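Side-chain contacts in putative glucoamylase (Bacteroides uniformis, PDB 4GL3), which probably hydrolyses glycosidic bonds in the manner of glucoamylases, and belongs to the six-hairpin clan of glycoside hydrolases: residues Q23-T26 and F27-F30; F72-R75 and E76-A79; H177-P180 and N181-W184; W104-G107 and K108-K111; I287-P290 and K291-G295. All coordinates share one frame; numbering follows the deposited sequence.

Contact 1 (Q23-T26 and F27-F30); sequences QKQT and FRYF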
loop_
_atom_site.group_PDB
_atom_site.type_symbol
_atom_site.label_atom_id
_atom_site.label_comp_id
_atom_site.label_asym_id
_atom_site.label_seq_id
_atom_site.Cartn_x
_atom_site.Cartn_y
_atom_site.Cartn_z
ATOM N N GLN A 23 15.184 1.747 -5.925
ATOM C CA GLN A 23 14.855 0.773 -4.893
ATOM C C GLN A 23 15.839 0.825 -3.723
ATOM O O GLN A 23 15.442 0.777 -2.557
ATOM C CB GLN A 23 14.852 -0.633 -5.501
ATOM C CG GLN A 23 13.723 -0.915 -6.470
ATOM C CD GLN A 23 13.753 -2.373 -6.910
ATOM O OE1 GLN A 23 14.661 -2.762 -7.655
ATOM N NE2 GLN A 23 12.790 -3.197 -6.420
ATOM N N LYS A 24 17.125 0.907 -4.031
ATOM C CA LYS A 24 18.166 0.912 -3.007
ATOM C C LYS A 24 18.121 2.167 -2.137
ATOM O O LYS A 24 18.269 2.073 -0.936
ATOM C CB LYS A 24 19.529 0.822 -3.665
ATOM C CG LYS A 24 20.752 0.610 -2.739
ATOM C CD LYS A 24 22.000 0.517 -3.656
ATOM C CE LYS A 24 23.307 0.307 -2.924
ATOM N NZ LYS A 24 23.298 -0.980 -2.195
ATOM N N GLN A 25 17.965 3.337 -2.748
ATOM C CA GLN A 25 17.931 4.579 -1.990
ATOM C C GLN A 25 16.668 4.645 -1.118
ATOM O O GLN A 25 16.739 5.050 0.049
ATOM C CB GLN A 25 18.002 5.807 -2.909
ATOM C CG GLN A 25 18.394 7.101 -2.179
ATOM C CD GLN A 25 19.882 7.359 -2.222
ATOM O OE1 GLN A 25 20.680 6.430 -2.392
ATOM N NE2 GLN A 25 20.263 8.608 -2.094
ATOM N N THR A 26 15.533 4.225 -1.671
ATOM C CA THR A 26 14.263 4.268 -0.958
ATOM C C THR A 26 14.269 3.246 0.191
ATOM O O THR A 26 13.658 3.457 1.233
ATOM C CB THR A 26 13.070 4.098 -1.950
ATOM O OG1 THR A 26 13.261 4.978 -3.087
ATOM C CG2 THR A 26 11.713 4.410 -1.288
ATOM N N PHE A 27 14.964 2.138 -0.010
ATOM C CA PHE A 27 15.059 1.071 0.981
ATOM C C PHE A 27 15.623 1.600 2.317
ATOM O O PHE A 27 15.285 1.095 3.394
ATOM C CB PHE A 27 15.887 -0.089 0.414
ATOM C CG PHE A 27 16.106 -1.229 1.363
ATOM C CD1 PHE A 27 15.100 -2.136 1.614
ATOM C CD2 PHE A 27 17.324 -1.406 1.974
ATOM C CE1 PHE A 27 15.306 -3.203 2.474
ATOM C CE2 PHE A 27 17.545 -2.460 2.849
ATOM C CZ PHE A 27 16.529 -3.372 3.094
ATOM N N ARG A 28 16.482 2.606 2.239
ATOM C CA ARG A 28 17.034 3.238 3.437
ATOM C C ARG A 28 15.930 3.691 4.423
ATOM O O ARG A 28 16.160 3.680 5.614
ATOM C CB ARG A 28 17.891 4.454 3.070
ATOM C CG ARG A 28 19.251 4.158 2.471
ATOM C CD ARG A 28 19.804 5.425 1.847
ATOM N NE ARG A 28 21.127 5.299 1.250
ATOM C CZ ARG A 28 21.839 6.327 0.783
ATOM N NH1 ARG A 28 21.347 7.576 0.821
ATOM N NH2 ARG A 28 23.051 6.120 0.298
ATOM N N TYR A 29 14.781 4.125 3.903
ATOM C CA TYR A 29 13.687 4.598 4.741
ATOM C C TYR A 29 13.213 3.490 5.709
ATOM O O TYR A 29 12.822 3.780 6.822
ATOM C CB TYR A 29 12.505 5.120 3.890
ATOM C CG TYR A 29 11.442 5.824 4.704
ATOM C CD1 TYR A 29 10.434 5.098 5.351
ATOM C CD2 TYR A 29 11.465 7.215 4.878
ATOM C CE1 TYR A 29 9.477 5.717 6.136
ATOM C CE2 TYR A 29 10.500 7.857 5.674
ATOM C CZ TYR A 29 9.498 7.109 6.293
ATOM O OH TYR A 29 8.541 7.718 7.097
ATOM N N PHE A 30 13.178 2.247 5.223
ATOM C CA PHE A 30 12.640 1.140 5.948
ATOM C C PHE A 30 13.667 0.332 6.716
ATOM O O PHE A 30 13.287 -0.470 7.566
ATOM C CB PHE A 30 11.901 0.221 4.980
ATOM C CG PHE A 30 10.720 0.874 4.377
ATOM C CD1 PHE A 30 9.567 1.064 5.140
ATOM C CD2 PHE A 30 10.800 1.442 3.114
ATOM C CE1 PHE A 30 8.486 1.719 4.615
ATOM C CE2 PHE A 30 9.713 2.113 2.574
ATOM C CZ PHE A 30 8.540 2.244 3.328
#
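Gln25 and Arg28 meet on the looser, partly exposed side of this local contact at the end of helix 15-27. The amide lies over one face of the guanidinium, the two planes 25° apart, with OE1 of Gln25 3.4 Å from CZ of Arg28. This is a stack rather than a hydrogen bond: Gln25 OE1 comes within 3.5 Å of Arg28 NH1, but the angle is poor. A bend at chi2 (93°) turns the Gln25 amide back over its neighbour, while Arg28 stays extended from CG to NE. The hydrogen bonds of both groups go outside the pair, from Gln25 NE2 to Gly357 O and from Arg28 NH1 to Glu358 O, which helps hold the flat groups in position.

The backbone side is tight and buried. Phe27 N donates to Gln23 O at 2.9 Å, and CB of Phe27 rests 3.1 Å from that same Gln23 O. The bonding then shortens from four residues to three: Tyr29 N reaches Thr26 O at 3.0 Å, and Arg28 N reaches Gln25 O at 3.3 Å. Thr26 OG1 is satisfied one turn back, by Val22 O.

Gln23 bonds to Arg392, Glu389 and Ile385 O of helix 378-393, and Thr26 and Phe30 pack on Ile385. Phe30 also touches Ala63 and Gln23 touches Val66, which brings helix 54-69 against the same stretch.

Contact 2 (F72-R75 and E76-A79); sequences FVTR and EQGA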
loop_
_atom_site.group_PDB
_atom_site.type_symbol
_atom_site.label_atom_id
_atom_site.label_comp_id
_atom_site.label_asym_id
_atom_site.label_seq_id
_atom_site.Cartn_x
_atom_site.Cartn_y
_atom_site.Cartn_z
ATOM N N PHE A 72 20.555 -5.921 -1.065
ATOM C CA PHE A 72 20.775 -4.738 -0.227
ATOM C C PHE A 72 21.141 -5.128 1.202
ATOM O O PHE A 72 21.876 -4.399 1.849
ATOM C CB PHE A 72 19.553 -3.803 -0.182
ATOM C CG PHE A 72 19.045 -3.338 -1.534
ATOM C CD1 PHE A 72 19.886 -3.233 -2.627
ATOM C CD2 PHE A 72 17.713 -3.001 -1.681
ATOM C CE1 PHE A 72 19.398 -2.813 -3.847
ATOM C CE2 PHE A 72 17.222 -2.592 -2.882
ATOM C CZ PHE A 72 18.063 -2.486 -3.974
ATOM N N VAL A 73 20.597 -6.247 1.694
ATOM C CA VAL A 73 21.002 -6.851 2.980
ATOM C C VAL A 73 21.129 -8.372 2.778
ATOM O O VAL A 73 20.620 -8.911 1.778
ATOM C CB VAL A 73 19.982 -6.559 4.146
ATOM C CG1 VAL A 73 19.943 -5.077 4.495
ATOM C CG2 VAL A 73 18.578 -7.083 3.821
ATOM N N THR A 74 21.789 -9.067 3.701
ATOM C CA THR A 74 21.832 -10.521 3.622
ATOM C C THR A 74 20.515 -11.129 4.152
ATOM O O THR A 74 19.691 -10.476 4.845
ATOM C CB THR A 74 23.005 -11.149 4.392
ATOM O OG1 THR A 74 22.751 -11.021 5.795
ATOM C CG2 THR A 74 24.406 -10.565 3.986
ATOM N N ARG A 75 20.288 -12.380 3.791
ATOM C CA ARG A 75 19.120 -13.072 4.255
ATOM C C ARG A 75 19.108 -13.203 5.782
ATOM O O ARG A 75 18.065 -13.154 6.386
ATOM C CB ARG A 75 19.025 -14.472 3.669
ATOM C CG ARG A 75 17.592 -14.985 3.782
ATOM C CD ARG A 75 17.573 -16.474 3.784
ATOM N NE ARG A 75 16.245 -17.029 4.022
ATOM C CZ ARG A 75 15.319 -17.251 3.100
ATOM N NH1 ARG A 75 15.469 -16.901 1.831
ATOM N NH2 ARG A 75 14.209 -17.823 3.479
ATOM N N GLU A 76 20.272 -13.430 6.371
ATOM C CA GLU A 76 20.392 -13.522 7.818
ATOM C C GLU A 76 20.041 -12.161 8.432
ATOM O O GLU A 76 19.322 -12.118 9.417
ATOM C CB GLU A 76 21.794 -13.986 8.243
ATOM C CG GLU A 76 22.174 -15.403 7.777
ATOM C CD GLU A 76 22.259 -15.559 6.235
ATOM O OE1 GLU A 76 22.776 -14.654 5.507
ATOM O OE2 GLU A 76 21.782 -16.596 5.716
ATOM N N GLN A 77 20.506 -11.060 7.831
ATOM C CA GLN A 77 20.163 -9.738 8.355
ATOM C C GLN A 77 18.693 -9.469 8.257
ATOM O O GLN A 77 18.096 -8.917 9.191
ATOM C CB GLN A 77 20.903 -8.608 7.664
ATOM C CG GLN A 77 22.394 -8.559 7.924
ATOM C CD GLN A 77 23.071 -7.538 7.005
ATOM O OE1 GLN A 77 22.886 -7.530 5.792
ATOM N NE2 GLN A 77 23.812 -6.647 7.602
ATOM N N GLY A 78 18.108 -9.823 7.124
ATOM C CA GLY A 78 16.727 -9.549 6.896
ATOM C C GLY A 78 15.814 -10.354 7.820
ATOM O O GLY A 78 14.815 -9.845 8.331
ATOM N N ALA A 79 16.170 -11.616 8.028
ATOM C CA ALA A 79 15.437 -12.510 8.940
ATOM C C ALA A 79 15.514 -11.999 10.379
ATOM O O ALA A 79 14.528 -12.018 11.127
ATOM C CB ALA A 79 15.989 -13.934 8.833
#
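Thr74 and Gln77 form a capping box at the start of helix 75-90, with Thr74 as the N-cap. Two reciprocal hydrogen bonds define it. Gln77 N donates to Thr74 OG1 at 3.0 Å, and Thr74 N donates to Gln77 OE1 at 2.8 Å. The second is nearly straight, with 171° at the hydrogen, and it falls on a lone pair in the carbonyl plane. Chi1 of Thr74 (71°) sets OG1 between its own N and carbonyl carbon, from where it faces the first turn; the two side chains cross at about a right angle. With a leucine at the Gln77 position the Thr74 N-H would probably be left without its acceptor, and the box would keep only the bond to Thr74 OG1.

Regular helical bonds take over directly: Gly78 N to Thr74 O and Ala79 N to Arg75 O, each 2.9 Å.

Van der Waals contact is of carbon against oxygen: CB of Val73 lies 3.5 Å from OE1 of Gln77, and CG of Gln77 passes 3.3 Å from OG1 of Thr74. Among charges, the Glu76 carboxylate sits beside the first turn, where the helix N terminus would probably favour it. Arg75 leads away from the cap to a salt bridge with Glu148.

Val73 packs on Ile68 of helix 54-69 and on Phe27 of helix 15-27, while Arg75 and Ala79 meet helix 146-161 through Glu148.

Contact 3 (H177-P180 and N181-W184); sequences HWSP and NNGW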
loop_
_atom_site.group_PDB
_atom_site.type_symbol
_atom_site.label_atom_id
_atom_site.label_comp_id
_atom_site.label_asym_id
_atom_site.label_seq_id
_atom_site.Cartn_x
_atom_site.Cartn_y
_atom_site.Cartn_z
ATOM N N HIS A 177 -12.974 0.908 11.854
ATOM C CA HIS A 177 -12.421 1.140 13.170
ATOM C C HIS A 177 -13.280 0.459 14.253
ATOM O O HIS A 177 -14.481 0.142 14.064
ATOM C CB HIS A 177 -12.372 2.621 13.533
ATOM C CG HIS A 177 -11.938 3.535 12.430
ATOM N ND1 HIS A 177 -12.826 4.056 11.508
ATOM C CD2 HIS A 177 -10.730 4.116 12.175
ATOM C CE1 HIS A 177 -12.165 4.887 10.710
ATOM N NE2 HIS A 177 -10.889 4.928 11.086
ATOM N N TRP A 178 -12.630 0.245 15.394
ATOM C CA TRP A 178 -13.304 -0.030 16.676
ATOM C C TRP A 178 -12.417 0.434 17.817
ATOM O O TRP A 178 -11.176 0.315 17.755
ATOM C CB TRP A 178 -13.619 -1.512 16.879
ATOM C CG TRP A 178 -14.276 -1.762 18.178
ATOM C CD1 TRP A 178 -15.617 -1.654 18.438
ATOM C CD2 TRP A 178 -13.655 -2.140 19.433
ATOM N NE1 TRP A 178 -15.857 -1.924 19.744
ATOM C CE2 TRP A 178 -14.682 -2.249 20.378
ATOM C CE3 TRP A 178 -12.353 -2.403 19.824
ATOM C CZ2 TRP A 178 -14.441 -2.594 21.750
ATOM C CZ3 TRP A 178 -12.094 -2.746 21.185
ATOM C CH2 TRP A 178 -13.160 -2.808 22.128
ATOM N N SER A 179 -13.062 0.978 18.848
ATOM C CA SER A 179 -12.371 1.557 19.985
ATOM C C SER A 179 -12.924 1.092 21.329
ATOM O O SER A 179 -14.124 0.980 21.496
ATOM C CB SER A 179 -12.490 3.086 19.930
ATOM O OG SER A 179 -12.055 3.660 21.157
ATOM N N PRO A 180 -12.039 0.807 22.293
ATOM C CA PRO A 180 -12.497 0.486 23.626
ATOM C C PRO A 180 -13.167 1.661 24.311
ATOM O O PRO A 180 -13.969 1.447 25.226
ATOM C CB PRO A 180 -11.213 0.092 24.365
ATOM C CG PRO A 180 -10.101 0.751 23.609
ATOM C CD PRO A 180 -10.573 0.775 22.183
ATOM N N ASN A 181 -12.852 2.879 23.867
ATOM C CA ASN A 181 -13.358 4.102 24.509
ATOM C C ASN A 181 -14.556 4.719 23.767
ATOM O O ASN A 181 -15.357 5.405 24.353
ATOM C CB ASN A 181 -12.244 5.171 24.628
ATOM C CG ASN A 181 -11.055 4.679 25.429
ATOM O OD1 ASN A 181 -9.914 4.765 24.976
ATOM N ND2 ASN A 181 -11.319 4.130 26.559
ATOM N N ASN A 182 -14.657 4.456 22.466
ATOM C CA ASN A 182 -15.689 5.079 21.621
ATOM C C ASN A 182 -16.506 4.067 20.838
ATOM O O ASN A 182 -17.308 4.445 19.985
ATOM C CB ASN A 182 -14.961 6.026 20.653
ATOM C CG ASN A 182 -14.215 7.108 21.392
ATOM O OD1 ASN A 182 -14.827 7.949 22.061
ATOM N ND2 ASN A 182 -12.913 7.081 21.324
ATOM N N GLY A 183 -16.282 2.776 21.098
ATOM C CA GLY A 183 -17.015 1.716 20.439
ATOM C C GLY A 183 -17.011 1.885 18.924
ATOM O O GLY A 183 -15.952 2.036 18.314
ATOM N N TRP A 184 -18.207 1.895 18.337
ATOM C CA TRP A 184 -18.400 2.030 16.884
ATOM C C TRP A 184 -18.643 3.449 16.422
ATOM O O TRP A 184 -19.158 3.673 15.298
ATOM C CB TRP A 184 -19.593 1.129 16.447
ATOM C CG TRP A 184 -19.378 -0.329 16.835
ATOM C CD1 TRP A 184 -19.979 -0.999 17.870
ATOM C CD2 TRP A 184 -18.504 -1.255 16.220
ATOM N NE1 TRP A 184 -19.500 -2.290 17.942
ATOM C CE2 TRP A 184 -18.596 -2.473 16.943
ATOM C CE3 TRP A 184 -17.610 -1.174 15.155
ATOM C CZ2 TRP A 184 -17.875 -3.603 16.604
ATOM C CZ3 TRP A 184 -16.900 -2.293 14.805
ATOM C CH2 TRP A 184 -17.014 -3.493 15.547
#
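Ser179 and Gly183 pair across a tight reversal in which Pro180, Asn181 and Asn182 form the link. Among the backbone bonds, Ser179 N to Gly183 O spans 3.1 Å; the return bond, Gly183 N to Ser179 O, is 2.8 Å but weak, bent to 124° at the hydrogen. Gly183 has positive phi, a conformation that favours glycine.

Side-chain hydrogen bonding centres on Ser179 OG. It accepts from Asn181 N at 2.9 Å, an ST turn, and from Asn182 N at 3.0 Å. With chi1 at 169° the hydroxyl points across the loop toward both amides.

The aromatic contact is edge-to-face. Trp178 turns its five-membered ring toward the six-membered ring of Trp184, centroids 4.5 Å apart and planes at 59°, with CD1 of Trp178 3.4 Å from CE2 of Trp184. An alanine in place of Trp184 is likely to open a gap against Trp178 CD1 and let that indole turn more freely, although Phe166 and His98 also flank it.

Two backbone amides thus converge on one hydroxyl oxygen, which also bonds to Asp120 OD1. With two N-H groups donating to it, the hydroxyl probably gives its own hydrogen to the Asp120 carboxylate, so that Ser179 OG links the turn to Asp120.

Contact 4 (W104-G107 and K108-K111); sequences WMNG and KTGK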
loop_
_atom_site.group_PDB
_atom_site.type_symbol
_atom_site.label_atom_id
_atom_site.label_comp_id
_atom_site.label_asym_id
_atom_site.label_seq_id
_atom_site.Cartn_x
_atom_site.Cartn_y
_atom_site.Cartn_z
ATOM N N TRP A 104 -1.528 4.264 14.270
ATOM C CA TRP A 104 -0.237 4.698 14.804
ATOM C C TRP A 104 0.023 4.072 16.173
ATOM O O TRP A 104 -0.894 3.938 16.968
ATOM C CB TRP A 104 -0.223 6.212 14.981
ATOM C CG TRP A 104 -0.088 7.017 13.718
ATOM C CD1 TRP A 104 0.185 6.563 12.489
ATOM C CD2 TRP A 104 -0.189 8.435 13.614
ATOM N NE1 TRP A 104 0.266 7.608 11.599
ATOM C CE2 TRP A 104 0.035 8.770 12.268
ATOM C CE3 TRP A 104 -0.448 9.456 14.536
ATOM C CZ2 TRP A 104 0.012 10.088 11.796
ATOM C CZ3 TRP A 104 -0.449 10.783 14.077
ATOM C CH2 TRP A 104 -0.229 11.078 12.711
HETATM N N MSE A 105 1.271 3.704 16.422
HETATM C CA MSE A 105 1.752 3.326 17.748
HETATM C C MSE A 105 3.148 3.870 18.003
HETATM O O MSE A 105 3.881 4.291 17.060
HETATM C CB MSE A 105 1.785 1.785 17.935
HETATM C CG MSE A 105 2.650 1.047 16.998
HETATM SE SE MSE A 105 2.902 -0.849 17.454
HETATM C CE MSE A 105 1.051 -1.374 17.438
ATOM N N ASN A 106 3.506 3.907 19.279
ATOM C CA ASN A 106 4.819 4.345 19.656
ATOM C C ASN A 106 5.802 3.255 19.224
ATOM O O ASN A 106 5.649 2.106 19.625
ATOM C CB ASN A 106 4.850 4.620 21.139
ATOM C CG ASN A 106 6.172 5.132 21.622
ATOM O OD1 ASN A 106 7.213 4.480 21.451
ATOM N ND2 ASN A 106 6.146 6.267 22.296
ATOM N N GLY A 107 6.788 3.614 18.405
ATOM C CA GLY A 107 7.745 2.642 17.851
ATOM C C GLY A 107 8.769 2.073 18.840
ATOM O O GLY A 107 9.479 1.156 18.521
ATOM N N LYS A 108 8.827 2.638 20.047
ATOM C CA LYS A 108 9.621 2.096 21.127
ATOM C C LYS A 108 8.761 1.297 22.127
ATOM O O LYS A 108 9.153 0.241 22.512
ATOM C CB LYS A 108 10.362 3.195 21.903
ATOM C CG LYS A 108 11.013 4.296 21.069
ATOM C CD LYS A 108 11.711 5.317 21.986
ATOM C CE LYS A 108 12.690 6.242 21.259
ATOM N NZ LYS A 108 12.118 6.850 20.021
ATOM N N THR A 109 7.601 1.778 22.544
ATOM C CA THR A 109 6.850 1.121 23.617
ATOM C C THR A 109 5.686 0.270 23.138
ATOM O O THR A 109 5.141 -0.530 23.884
ATOM C CB THR A 109 6.242 2.167 24.574
ATOM O OG1 THR A 109 5.259 2.938 23.833
ATOM C CG2 THR A 109 7.383 3.046 25.203
ATOM N N GLY A 110 5.266 0.456 21.903
ATOM C CA GLY A 110 4.135 -0.293 21.374
ATOM C C GLY A 110 2.756 0.189 21.832
ATOM O O GLY A 110 1.772 -0.487 21.566
ATOM N N LYS A 111 2.673 1.336 22.505
ATOM C CA LYS A 111 1.400 1.875 22.939
ATOM C C LYS A 111 0.709 2.650 21.800
ATOM O O LYS A 111 1.339 3.384 21.032
ATOM C CB LYS A 111 1.599 2.745 24.206
ATOM C CG LYS A 111 2.284 2.013 25.368
ATOM C CD LYS A 111 1.588 0.671 25.754
ATOM C CE LYS A 111 2.303 -0.073 26.908
ATOM N NZ LYS A 111 1.705 -1.444 27.160
#
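Asn106 and the residues from Lys108 to Lys111 make a local turn contact in the beta-hairpin linking strands 104-106 and 112-113, the centre and one outer strand of a three-stranded antiparallel sheet. Two backbone bonds tie its base: Asn106 N to Lys111 O and Gly110 N to Asn106 O, both 2.8 Å.

Within the loop, Asn106 OD1 grips two amides. Lys108 N comes in at 2.8 Å in the carbonyl plane, while Thr109 N, at 2.9 Å, sits 47° out of that plane. Chi1 of -178° swings the Asn106 amide over the loop for this double use. The Thr109 side chain crosses that of Asn106 at a slant, OG1 3.2 Å from CB of Asn106, and its OG1 takes a weak bond from Lys111 N. On the buried side the selenomethionine Met105 touches CA of Gly110 with its selenium at 4.1 Å.

Glu50, next to strand 51-53, adds a second shell: its OE1 accepts from Asn106 ND2, which fixes the amide's rotation, while its OE2 forms a salt bridge with Lys108 NZ.

The bond from Lys108 N to Asn106 OD1 makes this an Asx turn, set in a beta-hairpin loop that also has the Asn106 O to Gly110 N bond and the positive phi of Gly110 (77°).

Contact 5 (I287-P290 and K291-G295); sequences IDNP and KGYKG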
loop_
_atom_site.group_PDB
_atom_site.type_symbol
_atom_site.label_atom_id
_atom_site.label_comp_id
_atom_site.label_asym_id
_atom_site.label_seq_id
_atom_site.Cartn_x
_atom_site.Cartn_y
_atom_site.Cartn_z
ATOM N N ILE A 287 -1.808 15.067 -18.913
ATOM C CA ILE A 287 -1.436 15.544 -20.239
ATOM C C ILE A 287 -2.445 16.581 -20.712
ATOM O O ILE A 287 -2.059 17.600 -21.256
ATOM C CB ILE A 287 -1.299 14.391 -21.270
ATOM C CG1 ILE A 287 -0.136 13.470 -20.864
ATOM C CG2 ILE A 287 -1.123 14.935 -22.690
ATOM C CD1 ILE A 287 -0.082 12.175 -21.648
ATOM N N ASP A 288 -3.738 16.335 -20.497
ATOM C CA ASP A 288 -4.758 17.346 -20.806
ATOM C C ASP A 288 -4.479 18.664 -20.054
ATOM O O ASP A 288 -4.588 19.728 -20.631
ATOM C CB ASP A 288 -6.162 16.844 -20.443
ATOM C CG ASP A 288 -7.255 17.758 -20.969
ATOM O OD1 ASP A 288 -7.180 18.153 -22.139
ATOM O OD2 ASP A 288 -8.177 18.092 -20.212
ATOM N N ASN A 289 -4.104 18.567 -18.771
ATOM C CA ASN A 289 -3.751 19.728 -17.937
ATOM C C ASN A 289 -4.802 20.832 -18.011
ATOM O O ASN A 289 -4.499 21.969 -18.362
ATOM C CB ASN A 289 -2.381 20.280 -18.343
ATOM C CG ASN A 289 -1.814 21.274 -17.334
ATOM O OD1 ASN A 289 -2.234 21.345 -16.183
ATOM N ND2 ASN A 289 -0.837 22.030 -17.770
ATOM N N PRO A 290 -6.056 20.501 -17.700
ATOM C CA PRO A 290 -7.098 21.512 -17.915
ATOM C C PRO A 290 -6.935 22.764 -17.049
ATOM O O PRO A 290 -7.386 23.812 -17.458
ATOM C CB PRO A 290 -8.396 20.783 -17.571
ATOM C CG PRO A 290 -7.997 19.607 -16.742
ATOM C CD PRO A 290 -6.573 19.258 -17.108
ATOM N N LYS A 291 -6.295 22.677 -15.881
ATOM C CA LYS A 291 -6.105 23.869 -15.031
ATOM C C LYS A 291 -4.862 24.685 -15.391
ATOM O O LYS A 291 -4.630 25.763 -14.825
ATOM C CB LYS A 291 -6.073 23.477 -13.562
ATOM C CG LYS A 291 -7.414 22.920 -13.100
ATOM C CD LYS A 291 -7.440 22.561 -11.626
ATOM C CE LYS A 291 -7.522 23.793 -10.748
ATOM N NZ LYS A 291 -7.620 23.388 -9.321
ATOM N N GLY A 292 -4.073 24.175 -16.337
ATOM C CA GLY A 292 -2.903 24.874 -16.858
ATOM C C GLY A 292 -1.724 24.962 -15.898
ATOM O O GLY A 292 -1.019 25.946 -15.897
ATOM N N TYR A 293 -1.500 23.954 -15.060
ATOM C CA TYR A 293 -0.352 23.994 -14.165
ATOM C C TYR A 293 0.962 23.890 -14.931
ATOM O O TYR A 293 0.989 23.355 -16.038
ATOM C CB TYR A 293 -0.453 22.895 -13.148
ATOM C CG TYR A 293 -1.526 23.155 -12.119
ATOM C CD1 TYR A 293 -1.450 24.260 -11.276
ATOM C CD2 TYR A 293 -2.613 22.317 -11.995
ATOM C CE1 TYR A 293 -2.425 24.510 -10.328
ATOM C CE2 TYR A 293 -3.582 22.549 -11.036
ATOM C CZ TYR A 293 -3.484 23.657 -10.217
ATOM O OH TYR A 293 -4.420 23.882 -9.248
ATOM N N LYS A 294 2.044 24.416 -14.355
ATOM C CA LYS A 294 3.362 24.336 -14.988
ATOM C C LYS A 294 3.933 22.902 -14.990
ATOM O O LYS A 294 3.914 22.210 -13.965
ATOM C CB LYS A 294 4.332 25.290 -14.290
ATOM C CG LYS A 294 5.723 25.331 -14.896
ATOM C CD LYS A 294 6.449 26.595 -14.474
ATOM C CE LYS A 294 7.954 26.438 -14.633
ATOM N NZ LYS A 294 8.610 27.762 -14.813
ATOM N N GLY A 295 4.401 22.457 -16.157
ATOM C CA GLY A 295 5.116 21.172 -16.297
ATOM C C GLY A 295 4.316 19.877 -16.388
ATOM O O GLY A 295 4.882 18.845 -16.626
HETATM O O HOH W 1 -4.448 20.652 -14.681
#
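Asn289 and Gly292 close a type I beta turn just beyond helix 271-288, at the protein surface, within the glucoamylase family region. Asn289 is the first residue to leave the helix, and its positive phi (50°) sends the chain off in a new direction. The defining backbone bond runs from Gly292 N to Asn289 O at 3.0 Å. Pro290 and Lys291 fill the two central positions; the ring of Pro290 restricts its phi to a value that suits the first of them. Gly292 follows with positive phi, which favours glycine.

The Asn289 side chain extends the closure one residue further. Its CG is anti to the backbone N (chi1 -167°), which carries the amide across the mouth of the turn to the backbone of Tyr293. Tyr293 N donates to OD1 of Asn289 at 2.9 Å, and ND2 of Asn289 donates to Tyr293 O at 2.8 Å. The latter bond lies in the plane of the Tyr293 carbonyl and on a lone pair. With both ends of the amide engaged on the same residue, its rotation is fixed and its two polar atoms can be told apart.

The side chains of Lys291 and Tyr293 point onward to a common partner: Lys291 NZ and Tyr293 OH each bond to Asp320 O, so the loop is anchored to a neighbouring part of the chain. Tyr293 also meets Tyr296 and touches Thr368.

One ordered water bridges the side chain to the turn, donating to Asn289 OD1 at 2.8 Å and accepting from Lys291 N at 3.0 Å.

In the fold
From the N terminus the contacts run in series, 1, 2, 4, 3 and 5; none encloses or crosses another, and each is one unbroken piece of chain. Contact 1 ends helix 15-27 and contact 2 starts helix 75-90. These two touch: Phe27 meets Phe72 and Val73, which ties the two helix ends together. Contact 4 closes the hairpin between strands 104-106 and 112-113. Contact 3 reverses the chain after strand 177-178; its centre is about 19 Å from that of contact 4, without touching. Contact 5 turns the chain after helix 271-288 and stands apart, its centre at least about 31 Å from the others.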